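Local coordinates for uncharacterized protein AF_1796 (Archaeoglobus fulgidus, PDB 1VIM) that is of unknown function but belongs to the PHI subfamily of SIS proteins, and so may bind a carbohydrate derivative and act as an isomerase, at residues Lys113-Gly124 / Met133-Lys141; Leu43-Gly54 / Pro85-Ile96. One frame throughout, in Å; residues are numbered along the deposited sequence.

How the interactions relate
Both contacts pair parallel strands of one five-stranded sheet, whose order is 76-78, 50-53, 92-96, 118-123, 136-139. Interaction 2 joins 50-53 to 92-96 in the middle of the sheet and is largely buried; interaction 1 adds 136-139, the outermost strand within this chain on its side, and is only partly buried. They meet where strands 92-96 and 118-123 lie next to each other, Val120 N coming 2.8 Å from Leu93 O. Each has an aspartate at the start of its strand pairing: Asp135 meets a lysine through one oxygen, Asp91 an arginine through two. Interaction 2 also has a phenylalanine ring packed on an isoleucine, whereas the apolar contacts of interaction 1 are made by aliphatic side chains and methionines.

Interaction 1: Lys113-Gly124 / Met133-Lys141; sequences KDIGSKLVAVTG and MADVVMVVK
Leu119, Ala121 and Thr123 exchange backbone hydrogen bonds with Val136, Met138 and Val140 as parallel strands 118-123 and 136-139 run together at 16°. The bond from Ala121 N to Val136 O is 2.9 Å, that from Met138 N to Ala121 O 2.8 Å. Leu119 O takes two donors in its carbonyl plane, the nearer being Asp135 N at 2.7 Å. Charge gathers at the start of the pair. Asp135 OD1 receives Leu119 N on its anti side at 2.9 Å, while Lys113 NZ forms a salt bridge to the same OD1 on its syn side, also at 2.9 Å. Bends at chi2 and chi3 (-55° and -65°) curl the lysine chain past Met133 O. At the far end Lys141, likewise curled, brings NZ to Gly124 O at 2.8 Å. The apolar contacts divide between the two faces: Val120 meets Val136 and Val122 meets Met138 on one, the Val120 side lying under helix 34-46, and on the other Ala121 CB rests on Ala134 CB, 3.8 Å away. Beside Ala134, Leu119 CD2 reaches Met133 CB. In this beta-alpha-beta unit polar bonds pin both ends of a mainly apolar strand pair, and Asp135 ties the entry of strand 136-139 to helix 103-115 and strand 118-123.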
loop_
_atom_site.group_PDB
_atom_site.type_symbol
_atom_site.label_atom_id
_atom_site.label_comp_id
_atom_site.label_asym_id
_atom_site.label_seq_id
_atom_site.Cartn_x
_atom_site.Cartn_y
_atom_site.Cartn_z
ATOM N N LYS A 113 -20.519 -0.384 -12.413
ATOM C CA LYS A 113 -21.885 -0.135 -12.871
ATOM C C LYS A 113 -22.304 -1.200 -13.883
ATOM O O LYS A 113 -23.441 -1.709 -13.834
ATOM C CB LYS A 113 -22.005 1.263 -13.484
ATOM C CG LYS A 113 -22.053 2.436 -12.493
ATOM C CD LYS A 113 -23.166 2.331 -11.436
ATOM C CE LYS A 113 -24.582 2.397 -12.034
ATOM N NZ LYS A 113 -25.678 2.172 -11.016
ATOM N N ASP A 114 -21.391 -1.601 -14.761
ATOM C CA ASP A 114 -21.702 -2.661 -15.738
ATOM C C ASP A 114 -21.944 -4.024 -15.086
ATOM O O ASP A 114 -22.796 -4.799 -15.524
ATOM C CB ASP A 114 -20.595 -2.774 -16.761
ATOM C CG ASP A 114 -20.568 -1.605 -17.727
ATOM O OD1 ASP A 114 -21.551 -0.836 -17.814
ATOM O OD2 ASP A 114 -19.580 -1.383 -18.429
ATOM N N ILE A 115 -21.205 -4.314 -14.012
ATOM C CA ILE A 115 -21.448 -5.508 -13.184
ATOM C C ILE A 115 -22.803 -5.434 -12.473
ATOM O O ILE A 115 -23.428 -6.467 -12.164
ATOM C CB ILE A 115 -20.279 -5.677 -12.180
ATOM C CG1 ILE A 115 -19.036 -6.123 -12.976
ATOM C CG2 ILE A 115 -20.672 -6.634 -11.037
ATOM C CD1 ILE A 115 -17.739 -6.022 -12.188
ATOM N N GLY A 116 -23.241 -4.207 -12.202
ATOM C CA GLY A 116 -24.511 -3.946 -11.564
ATOM C C GLY A 116 -24.450 -3.466 -10.124
ATOM O O GLY A 116 -25.475 -3.327 -9.476
ATOM N N SER A 117 -23.248 -3.235 -9.604
ATOM C CA SER A 117 -23.114 -2.576 -8.319
ATOM C C SER A 117 -23.764 -1.205 -8.332
ATOM O O SER A 117 -23.801 -0.533 -9.368
ATOM C CB SER A 117 -21.617 -2.452 -7.992
ATOM O OG SER A 117 -21.341 -1.703 -6.792
ATOM N N LYS A 118 -24.226 -0.762 -7.171
ATOM C CA LYS A 118 -24.632 0.629 -7.020
ATOM C C LYS A 118 -23.398 1.508 -6.766
ATOM O O LYS A 118 -22.325 0.999 -6.404
ATOM C CB LYS A 118 -25.676 0.776 -5.904
ATOM C CG LYS A 118 -27.022 0.110 -6.311
ATOM C CD LYS A 118 -28.086 0.296 -5.285
ATOM C CE LYS A 118 -29.345 -0.446 -5.701
ATOM N NZ LYS A 118 -30.433 -0.128 -4.722
ATOM N N LEU A 119 -23.558 2.819 -6.940
ATOM C CA LEU A 119 -22.446 3.753 -6.846
ATOM C C LEU A 119 -22.875 5.007 -6.105
ATOM O O LEU A 119 -23.913 5.607 -6.425
ATOM C CB LEU A 119 -21.953 4.120 -8.255
ATOM C CG LEU A 119 -20.896 5.222 -8.395
ATOM C CD1 LEU A 119 -19.546 4.810 -7.756
ATOM C CD2 LEU A 119 -20.677 5.602 -9.881
ATOM N N VAL A 120 -22.100 5.362 -5.087
ATOM C CA VAL A 120 -22.190 6.647 -4.430
ATOM C C VAL A 120 -20.992 7.453 -4.862
ATOM O O VAL A 120 -19.849 7.007 -4.693
ATOM C CB VAL A 120 -22.184 6.531 -2.896
ATOM C CG1 VAL A 120 -22.204 7.904 -2.252
ATOM C CG2 VAL A 120 -23.325 5.653 -2.404
ATOM N N ALA A 121 -21.239 8.652 -5.395
ATOM C CA ALA A 121 -20.155 9.551 -5.776
ATOM C C ALA A 121 -20.021 10.625 -4.724
ATOM O O ALA A 121 -20.968 11.349 -4.472
ATOM C CB ALA A 121 -20.414 10.163 -7.164
ATOM N N VAL A 122 -18.840 10.727 -4.113
ATOM C CA VAL A 122 -18.511 11.820 -3.199
ATOM C C VAL A 122 -17.629 12.765 -4.002
ATOM O O VAL A 122 -16.466 12.452 -4.283
ATOM C CB VAL A 122 -17.791 11.337 -1.928
ATOM C CG1 VAL A 122 -17.465 12.518 -1.030
ATOM C CG2 VAL A 122 -18.627 10.292 -1.194
ATOM N N THR A 123 -18.201 13.900 -4.373
ATOM C CA THR A 123 -17.602 14.757 -5.394
ATOM C C THR A 123 -18.029 16.199 -5.214
ATOM O O THR A 123 -19.067 16.462 -4.601
ATOM C CB THR A 123 -17.983 14.223 -6.823
ATOM O OG1 THR A 123 -17.385 15.035 -7.852
ATOM C CG2 THR A 123 -19.503 14.287 -7.099
ATOM N N GLY A 124 -17.248 17.128 -5.776
ATOM C CA GLY A 124 -17.621 18.526 -5.752
ATOM C C GLY A 124 -18.445 18.930 -6.961
ATOM O O GLY A 124 -18.936 20.062 -7.008
ATOM N N MET A 133 -23.018 8.726 -13.407
ATOM C CA MET A 133 -23.154 7.285 -13.253
ATOM C C MET A 133 -23.746 6.860 -11.910
ATOM O O MET A 133 -24.107 5.697 -11.739
ATOM C CB MET A 133 -21.767 6.621 -13.358
ATOM C CG MET A 133 -21.263 6.474 -14.780
ATOM S SD MET A 133 -19.744 5.500 -14.841
ATOM C CE MET A 133 -18.641 6.622 -14.138
ATOM N N ALA A 134 -23.839 7.786 -10.966
ATOM C CA ALA A 134 -24.042 7.412 -9.568
ATOM C C ALA A 134 -25.497 7.256 -9.218
ATOM O O ALA A 134 -26.354 7.968 -9.737
ATOM C CB ALA A 134 -23.438 8.456 -8.669
ATOM N N ASP A 135 -25.770 6.332 -8.314
ATOM C CA ASP A 135 -27.099 6.227 -7.740
ATOM C C ASP A 135 -27.387 7.328 -6.741
ATOM O O ASP A 135 -28.550 7.774 -6.607
ATOM C CB ASP A 135 -27.254 4.848 -7.102
ATOM C CG ASP A 135 -27.145 3.766 -8.118
ATOM O OD1 ASP A 135 -26.040 3.243 -8.346
ATOM O OD2 ASP A 135 -28.136 3.367 -8.780
ATOM N N VAL A 136 -26.351 7.760 -6.018
ATOM C CA VAL A 136 -26.435 8.840 -5.048
ATOM C C VAL A 136 -25.224 9.720 -5.295
ATOM O O VAL A 136 -24.078 9.228 -5.363
ATOM C CB VAL A 136 -26.393 8.319 -3.586
ATOM C CG1 VAL A 136 -26.303 9.454 -2.609
ATOM C CG2 VAL A 136 -27.623 7.452 -3.287
ATOM N N VAL A 137 -25.479 11.006 -5.481
ATOM C CA VAL A 137 -24.435 11.998 -5.709
ATOM C C VAL A 137 -24.353 12.839 -4.443
ATOM O O VAL A 137 -25.256 13.644 -4.163
ATOM C CB VAL A 137 -24.764 12.875 -6.931
ATOM C CG1 VAL A 137 -23.703 13.951 -7.135
ATOM C CG2 VAL A 137 -24.961 11.997 -8.167
ATOM N N MET A 138 -23.302 12.611 -3.655
ATOM C CA MET A 138 -23.112 13.299 -2.402
ATOM C C MET A 138 -22.168 14.466 -2.639
ATOM O O MET A 138 -20.951 14.284 -2.780
ATOM C CB MET A 138 -22.593 12.299 -1.360
ATOM C CG MET A 138 -22.422 12.840 0.033
ATOM S SD MET A 138 -24.026 13.187 0.844
ATOM C CE MET A 138 -23.870 14.892 1.070
ATOM N N VAL A 139 -22.746 15.661 -2.773
ATOM C CA VAL A 139 -21.964 16.815 -3.173
ATOM C C VAL A 139 -21.277 17.427 -1.980
ATOM O O VAL A 139 -21.909 17.817 -1.001
ATOM C CB VAL A 139 -22.835 17.858 -3.874
ATOM C CG1 VAL A 139 -21.979 19.046 -4.283
ATOM C CG2 VAL A 139 -23.501 17.236 -5.097
ATOM N N VAL A 140 -19.955 17.449 -2.050
ATOM C CA VAL A 140 -19.112 18.089 -1.059
ATOM C C VAL A 140 -18.192 18.982 -1.855
ATOM O O VAL A 140 -17.336 18.494 -2.577
ATOM C CB VAL A 140 -18.292 17.042 -0.237
ATOM C CG1 VAL A 140 -17.433 17.726 0.769
ATOM C CG2 VAL A 140 -19.258 16.037 0.470
ATOM N N LYS A 141 -18.408 20.290 -1.776
ATOM C CA LYS A 141 -17.629 21.249 -2.596
ATOM C C LYS A 141 -16.215 21.431 -2.114
ATOM O O LYS A 141 -15.960 21.409 -0.912
ATOM C CB LYS A 141 -18.255 22.646 -2.527
ATOM C CG LYS A 141 -19.710 22.714 -2.855
ATOM C CD LYS A 141 -19.954 22.304 -4.301
ATOM C CE LYS A 141 -19.539 23.387 -5.274
ATOM N NZ LYS A 141 -19.233 22.843 -6.637
#

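Interaction 2: Leu43-Gly54 / Pro85-Ile96; sequences LIDSARSIFVIG and PRITDQDVLVGI. Unlike the reference sequence in segment 85-96: Gly95 (reference Ala). With FMT (formic acid), chain G.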
loop_
_atom_site.group_PDB
_atom_site.type_symbol
_atom_site.label_atom_id
_atom_site.label_comp_id
_atom_site.label_asym_id
_atom_site.label_seq_id
_atom_site.Cartn_x
_atom_site.Cartn_y
_atom_site.Cartn_z
ATOM N N LEU A 43 -27.988 3.205 1.280
ATOM C CA LEU A 43 -27.254 2.301 0.382
ATOM C C LEU A 43 -26.132 1.561 1.105
ATOM O O LEU A 43 -25.910 0.362 0.877
ATOM C CB LEU A 43 -26.690 3.022 -0.846
ATOM C CG LEU A 43 -27.655 3.526 -1.918
ATOM C CD1 LEU A 43 -26.874 3.880 -3.172
ATOM C CD2 LEU A 43 -28.691 2.468 -2.247
ATOM N N ILE A 44 -25.390 2.264 1.961
ATOM C CA ILE A 44 -24.353 1.595 2.749
ATOM C C ILE A 44 -24.947 0.470 3.614
ATOM O O ILE A 44 -24.397 -0.625 3.708
ATOM C CB ILE A 44 -23.564 2.637 3.610
ATOM C CG1 ILE A 44 -22.608 3.435 2.708
ATOM C CG2 ILE A 44 -22.777 1.945 4.738
ATOM C CD1 ILE A 44 -22.048 4.727 3.405
ATOM N N ASP A 45 -26.099 0.740 4.224
ATOM C CA ASP A 45 -26.737 -0.226 5.110
ATOM C C ASP A 45 -27.349 -1.410 4.366
ATOM O O ASP A 45 -27.385 -2.506 4.913
ATOM C CB ASP A 45 -27.864 0.449 5.883
ATOM C CG ASP A 45 -27.414 1.035 7.173
ATOM O OD1 ASP A 45 -26.349 0.636 7.730
ATOM O OD2 ASP A 45 -28.102 1.929 7.708
ATOM N N SER A 46 -27.807 -1.184 3.136
ATOM C CA SER A 46 -28.557 -2.216 2.405
ATOM C C SER A 46 -27.687 -3.075 1.483
ATOM O O SER A 46 -28.089 -4.132 1.022
ATOM C CB SER A 46 -29.707 -1.607 1.607
ATOM O OG SER A 46 -30.449 -0.730 2.424
ATOM N N ALA A 47 -26.479 -2.620 1.197
ATOM C CA ALA A 47 -25.571 -3.367 0.357
ATOM C C ALA A 47 -25.131 -4.665 1.034
ATOM O O ALA A 47 -25.034 -4.746 2.263
ATOM C CB ALA A 47 -24.371 -2.514 0.098
ATOM N N ARG A 48 -24.802 -5.656 0.230
ATOM C CA ARG A 48 -24.131 -6.836 0.754
ATOM C C ARG A 48 -22.777 -6.470 1.353
ATOM O O ARG A 48 -22.464 -6.848 2.475
ATOM C CB ARG A 48 -23.950 -7.829 -0.374
ATOM C CG ARG A 48 -23.189 -9.076 0.006
ATOM C CD ARG A 48 -22.904 -10.016 -1.183
ATOM N NE ARG A 48 -21.772 -9.485 -1.932
ATOM C CZ ARG A 48 -20.731 -10.189 -2.359
ATOM N NH1 ARG A 48 -20.676 -11.522 -2.200
ATOM N NH2 ARG A 48 -19.726 -9.535 -2.952
ATOM N N SER A 49 -21.974 -5.734 0.583
ATOM C CA SER A 49 -20.696 -5.229 1.064
ATOM C C SER A 49 -20.383 -3.924 0.368
ATOM O O SER A 49 -20.993 -3.596 -0.645
ATOM C CB SER A 49 -19.553 -6.211 0.859
ATOM O OG SER A 49 -19.871 -7.554 1.097
ATOM N N ILE A 50 -19.472 -3.162 0.970
ATOM C CA ILE A 50 -19.129 -1.828 0.522
ATOM C C ILE A 50 -17.703 -1.873 0.006
ATOM O O ILE A 50 -16.808 -2.427 0.651
ATOM C CB ILE A 50 -19.246 -0.803 1.683
ATOM C CG1 ILE A 50 -20.666 -0.843 2.269
ATOM C CG2 ILE A 50 -18.864 0.605 1.204
ATOM C CD1 ILE A 50 -20.698 -1.051 3.760
ATOM N N PHE A 51 -17.513 -1.283 -1.170
ATOM C CA PHE A 51 -16.191 -1.141 -1.743
ATOM C C PHE A 51 -15.900 0.341 -1.845
ATOM O O PHE A 51 -16.822 1.123 -2.175
ATOM C CB PHE A 51 -16.151 -1.756 -3.144
ATOM C CG PHE A 51 -16.260 -3.269 -3.172
ATOM C CD1 PHE A 51 -17.431 -3.933 -2.788
ATOM C CD2 PHE A 51 -15.199 -4.041 -3.640
ATOM C CE1 PHE A 51 -17.508 -5.325 -2.826
ATOM C CE2 PHE A 51 -15.286 -5.419 -3.714
ATOM C CZ PHE A 51 -16.417 -6.064 -3.293
ATOM N N VAL A 52 -14.653 0.752 -1.594
ATOM C CA VAL A 52 -14.311 2.179 -1.691
ATOM C C VAL A 52 -13.155 2.397 -2.649
ATOM O O VAL A 52 -12.276 1.521 -2.798
ATOM C CB VAL A 52 -13.976 2.820 -0.335
ATOM C CG1 VAL A 52 -15.081 2.534 0.669
ATOM C CG2 VAL A 52 -12.606 2.360 0.149
ATOM N N ILE A 53 -13.138 3.563 -3.304
ATOM C CA ILE A 53 -12.024 3.889 -4.199
ATOM C C ILE A 53 -11.792 5.381 -4.257
ATOM O O ILE A 53 -12.749 6.160 -4.295
ATOM C CB ILE A 53 -12.234 3.321 -5.631
ATOM C CG1 ILE A 53 -10.999 3.606 -6.511
ATOM C CG2 ILE A 53 -13.499 3.910 -6.288
ATOM C CD1 ILE A 53 -11.035 2.912 -7.834
ATOM N N GLY A 54 -10.517 5.773 -4.269
ATOM C CA GLY A 54 -10.095 7.096 -4.708
ATOM C C GLY A 54 -8.677 6.996 -5.207
ATOM O O GLY A 54 -7.998 6.008 -4.913
ATOM N N PRO A 85 -12.479 -9.064 -2.579
ATOM C CA PRO A 85 -13.026 -10.074 -3.480
ATOM C C PRO A 85 -13.787 -9.444 -4.653
ATOM O O PRO A 85 -13.882 -8.216 -4.757
ATOM C CB PRO A 85 -13.996 -10.816 -2.561
ATOM C CG PRO A 85 -14.624 -9.688 -1.728
ATOM C CD PRO A 85 -13.393 -8.763 -1.456
ATOM N N ARG A 86 -14.311 -10.318 -5.518
ATOM C CA ARG A 86 -15.142 -9.897 -6.640
ATOM C C ARG A 86 -16.288 -8.974 -6.212
ATOM O O ARG A 86 -17.098 -9.324 -5.344
ATOM C CB ARG A 86 -15.737 -11.176 -7.262
ATOM C CG ARG A 86 -16.676 -10.906 -8.385
ATOM C CD ARG A 86 -17.379 -12.157 -8.914
ATOM N NE ARG A 86 -16.445 -13.005 -9.651
ATOM C CZ ARG A 86 -16.146 -12.855 -10.942
ATOM N NH1 ARG A 86 -16.687 -11.882 -11.657
ATOM N NH2 ARG A 86 -15.277 -13.676 -11.515
ATOM N N ILE A 87 -16.398 -7.821 -6.843
ATOM C CA ILE A 87 -17.579 -6.987 -6.613
ATOM C C ILE A 87 -18.791 -7.559 -7.392
ATOM O O ILE A 87 -18.638 -8.133 -8.476
ATOM C CB ILE A 87 -17.294 -5.513 -6.997
ATOM C CG1 ILE A 87 -18.347 -4.577 -6.379
ATOM C CG2 ILE A 87 -17.176 -5.353 -8.537
ATOM C CD1 ILE A 87 -18.021 -3.080 -6.540
ATOM N N THR A 88 -19.983 -7.412 -6.828
ATOM C CA THR A 88 -21.177 -8.007 -7.425
ATOM C C THR A 88 -22.303 -6.993 -7.506
ATOM O O THR A 88 -22.225 -5.893 -6.939
ATOM C CB THR A 88 -21.696 -9.206 -6.570
ATOM O OG1 THR A 88 -22.283 -8.714 -5.349
ATOM C CG2 THR A 88 -20.575 -10.185 -6.224
ATOM N N ASP A 89 -23.402 -7.424 -8.128
ATOM C CA ASP A 89 -24.580 -6.575 -8.270
ATOM C C ASP A 89 -25.377 -6.354 -6.964
ATOM O O ASP A 89 -26.406 -5.653 -6.999
ATOM C CB ASP A 89 -25.476 -7.068 -9.423
ATOM C CG ASP A 89 -26.080 -8.435 -9.184
ATOM O OD1 ASP A 89 -26.086 -8.932 -8.037
ATOM O OD2 ASP A 89 -26.607 -9.067 -10.140
ATOM N N GLN A 90 -24.922 -6.905 -5.836
ATOM C CA GLN A 90 -25.535 -6.597 -4.548
ATOM C C GLN A 90 -24.717 -5.612 -3.724
ATOM O O GLN A 90 -25.095 -5.286 -2.586
ATOM C CB GLN A 90 -25.716 -7.866 -3.726
ATOM C CG GLN A 90 -26.676 -8.863 -4.377
ATOM C CD GLN A 90 -27.182 -9.870 -3.377
ATOM O OE1 GLN A 90 -26.595 -10.055 -2.310
ATOM N NE2 GLN A 90 -28.314 -10.492 -3.698
ATOM N N ASP A 91 -23.585 -5.158 -4.273
ATOM C CA ASP A 91 -22.675 -4.318 -3.515
ATOM C C ASP A 91 -22.845 -2.838 -3.850
ATOM O O ASP A 91 -23.566 -2.466 -4.771
ATOM C CB ASP A 91 -21.235 -4.795 -3.783
ATOM C CG ASP A 91 -21.035 -6.213 -3.378
ATOM O OD1 ASP A 91 -21.555 -6.632 -2.295
ATOM O OD2 ASP A 91 -20.372 -7.003 -4.071
ATOM N N VAL A 92 -22.159 -2.001 -3.087
ATOM C CA VAL A 92 -22.107 -0.583 -3.385
ATOM C C VAL A 92 -20.652 -0.147 -3.429
ATOM O O VAL A 92 -19.854 -0.553 -2.589
ATOM C CB VAL A 92 -22.932 0.243 -2.380
ATOM C CG1 VAL A 92 -22.384 0.136 -0.984
ATOM C CG2 VAL A 92 -23.020 1.715 -2.820
ATOM N N LEU A 93 -20.334 0.668 -4.412
ATOM C CA LEU A 93 -19.021 1.284 -4.546
ATOM C C LEU A 93 -19.158 2.735 -4.154
ATOM O O LEU A 93 -20.079 3.424 -4.623
ATOM C CB LEU A 93 -18.578 1.196 -6.007
ATOM C CG LEU A 93 -17.241 1.854 -6.375
ATOM C CD1 LEU A 93 -16.049 1.239 -5.584
ATOM C CD2 LEU A 93 -17.016 1.711 -7.860
ATOM N N VAL A 94 -18.252 3.200 -3.303
ATOM C CA VAL A 94 -18.181 4.613 -2.932
ATOM C C VAL A 94 -16.915 5.152 -3.592
ATOM O O VAL A 94 -15.805 4.750 -3.248
ATOM C CB VAL A 94 -18.115 4.823 -1.406
ATOM C CG1 VAL A 94 -18.043 6.327 -1.095
ATOM C CG2 VAL A 94 -19.345 4.158 -0.715
ATOM N N GLY A 95 -17.078 6.074 -4.528
ATOM C CA GLY A 95 -15.965 6.686 -5.230
ATOM C C GLY A 95 -15.793 8.121 -4.796
ATOM O O GLY A 95 -16.750 8.897 -4.767
ATOM N N ILE A 96 -14.571 8.488 -4.466
ATOM C CA ILE A 96 -14.253 9.837 -4.001
ATOM C C ILE A 96 -13.388 10.526 -5.026
ATOM O O ILE A 96 -12.301 10.056 -5.349
ATOM C CB ILE A 96 -13.502 9.757 -2.659
ATOM C CG1 ILE A 96 -14.332 8.989 -1.636
ATOM C CG2 ILE A 96 -13.170 11.174 -2.153
ATOM C CD1 ILE A 96 -13.633 8.824 -0.316
HETATM C C FMT G . -13.317 -6.246 -7.562
HETATM O O1 FMT G . -13.980 -7.004 -8.271
HETATM O O2 FMT G . -12.257 -5.691 -7.894
HETATM O O HOH W 1 -17.694 -11.566 -3.918
#
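Pro85 meets Phe51 through its carbonyl: Pro85 O lies in the plane of the ring, at its edge, 3.3 Å from CE2. Arg86 O receives a hydrogen bond from a water that in turn accepts from Arg48 NH2, while the Arg86 side chain turns away to Ala190 and Glu189 of the second subunit. Ile87 covers one face of the phenylalanine in a CH-pi contact. With CG1 anti to the backbone N (chi1 -163°), that carbon is set over the ring centre, and CD1 lies near CG of Phe51. Ile87 N donates to a formic acid molecule, probably from the crystallisation liquor, which is also hydrogen-bonded to Val194 N and Leu195 N of the second subunit. Thr88 opens a type I turn to Asp91 and an ST turn, OG1 accepting from Gln90 N; its CG2 lies over one face of the Arg48 guanidinium. Gln90 O accepts a hydrogen bond from Arg48 N. Asp91 is gripped side-on by Arg48: NE reaches OD1 at 2.9 Å and NH2 reaches OD2 at 2.8 Å, both on syn lone pairs, with guanidinium and carboxylate planes 33° apart. Thr88 N and OG1 also donate to OD2. From Val92 the parallel strands run in register, Phe51 N to Val92 O and Val94 N to Phe51 O both being 2.8 Å. Val92 CG1 presses tightly on Ala47 CB at 3.5 Å and lies beside Ile50 CG1. Leu93 CD1 packs against Phe51 CB and Ile53 CG2, and Val94 lies alongside Ile50. Gly95, which differs from the reference sequence, pairs with Ile53, and Ile96 N closes the pairing on Ile53 O. With four donors and a weak fifth from Ser49 N, the Asp91 carboxylate is probably kept ionised; its bonds tie the 88-91 turn to the loop before strand 50-53.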